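Local atomic coordinates of zinc-binding protein TroA (PDB entry 1K0F), a protein that binds zinc with high affinity in the periplasm and hands it to the membrane permease of the TroABC transporter for import into the cytoplasm. Residues A[138-141]-A[142-145]. Residues are numbered along the deposited sequence; the frame is centred on the assembly and turned at random.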
# COMPACT_ATOMS: atom_id res chain seq x y z
N ALA A 138 3.38 20.05 5.98
CA ALA A 138 3.34 20.17 4.54
C ALA A 138 2.92 18.82 4.01
O ALA A 138 1.79 18.66 3.55
CB ALA A 138 4.71 20.55 4.01
N TYR A 139 3.81 17.83 4.11
CA TYR A 139 3.53 16.48 3.63
C TYR A 139 2.11 15.99 3.94
O TYR A 139 1.53 15.21 3.18
CB TYR A 139 4.57 15.51 4.19
CG TYR A 139 4.42 14.09 3.67
CD1 TYR A 139 4.46 13.82 2.30
CD2 TYR A 139 4.29 13.02 4.55
CE1 TYR A 139 4.36 12.50 1.83
CE2 TYR A 139 4.19 11.72 4.09
CZ TYR A 139 4.23 11.46 2.74
OH TYR A 139 4.16 10.15 2.32
N GLN A 140 1.54 16.44 5.04
CA GLN A 140 0.18 16.03 5.38
C GLN A 140 -0.78 16.75 4.45
O GLN A 140 -1.74 16.15 3.96
CB GLN A 140 -0.14 16.36 6.84
CG GLN A 140 -0.48 15.14 7.71
CD GLN A 140 -1.30 14.09 6.96
OE1 GLN A 140 -0.79 13.01 6.63
NE2 GLN A 140 -2.56 14.40 6.68
N GLN A 141 -0.52 18.03 4.23
CA GLN A 141 -1.35 18.83 3.34
C GLN A 141 -1.42 18.15 1.99
O GLN A 141 -2.43 18.23 1.30
CB GLN A 141 -0.75 20.21 3.19
CG GLN A 141 -0.37 20.83 4.51
CD GLN A 141 -1.11 22.11 4.75
OE1 GLN A 141 -2.04 22.44 4.02
NE2 GLN A 141 -0.71 22.84 5.78
N GLN A 142 -0.32 17.50 1.60
CA GLN A 142 -0.27 16.79 0.33
C GLN A 142 -1.21 15.61 0.45
O GLN A 142 -1.96 15.30 -0.48
CB GLN A 142 1.16 16.30 0.06
CG GLN A 142 2.10 17.36 -0.53
CD GLN A 142 3.55 16.88 -0.66
OE1 GLN A 142 3.86 16.01 -1.48
NE2 GLN A 142 4.43 17.43 0.17
N LEU A 143 -1.17 14.95 1.60
CA LEU A 143 -2.04 13.80 1.85
C LEU A 143 -3.49 14.25 1.70
O LEU A 143 -4.27 13.64 0.97
CB LEU A 143 -1.82 13.27 3.28
CG LEU A 143 -0.62 12.35 3.53
CD1 LEU A 143 -1.11 11.03 4.12
CD2 LEU A 143 0.16 12.12 2.24
N ASP A 144 -3.83 15.31 2.41
CA ASP A 144 -5.17 15.87 2.38
C ASP A 144 -5.65 16.09 0.94
O ASP A 144 -6.70 15.59 0.53
CB ASP A 144 -5.20 17.18 3.17
CG ASP A 144 -5.10 16.94 4.67
OD1 ASP A 144 -5.00 17.92 5.45
OD2 ASP A 144 -5.13 15.76 5.08
N LYS A 145 -4.89 16.85 0.17
CA LYS A 145 -5.27 17.09 -1.22
C LYS A 145 -5.45 15.73 -1.88
O LYS A 145 -6.38 15.52 -2.65
CB LYS A 145 -4.20 17.89 -1.95
CG LYS A 145 -4.49 19.37 -2.09
CD LYS A 145 -3.24 20.15 -2.49
CE LYS A 145 -2.68 21.00 -1.34
NZ LYS A 145 -3.17 20.54 -0.00
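Leu143 lies over one face of the Tyr139 ring, one turn on. Its CD2 stands 4.1 Å above the ring plane, displaced toward the rim, and comes within 4.2 Å of Tyr139 CZ, an apolar contact. With CG anti to the backbone N (chi1 -176°), the ring is carried to where Leu143 CD2 can cover it. At the ring's edge, near its plane, sits the amide of Gln142, with NE2 4.2 Å from Tyr139 CD1; the amide and ring planes stand 85° apart.

Gln140 covers another side of Leu143. Bent at chi2, that chain turns forward along the helix, so its OE1 lies 3.2 Å from both CG and CD1 of Leu143, and its CD faces CB. The same amide turns NE2 toward the Asp144 carboxylate, 3.3 Å from OD2, but the poor angle rules out a hydrogen bond.

On the exposed side, Lys145 curls back through bends at chi3 and chi4, and its NZ donates to the backbone O of Gln141 at 2.8 Å. Gln141 O also accepts the helical bond from Lys145 N (3.0 Å). The two donors arrive from opposite faces of the carbonyl plane, NZ lying 53° out of it, so one oxygen is gripped twice.

Tyr139–Leu143 and Gln141–Lys145 are i to i+4 contacts on helix 129-156, consistent with the backbone helix joining the two lobes in this solute-binding family, away from the zinc-binding residues. The Tyr139–Leu143 face is buried: Tyr139 OH is hydrogen-bonded to Asp14 of helix 10-20, Leu143 packs on Val107 and Trp110 of helix 107-124, and both residues touch Tyr260 of helix 260-273.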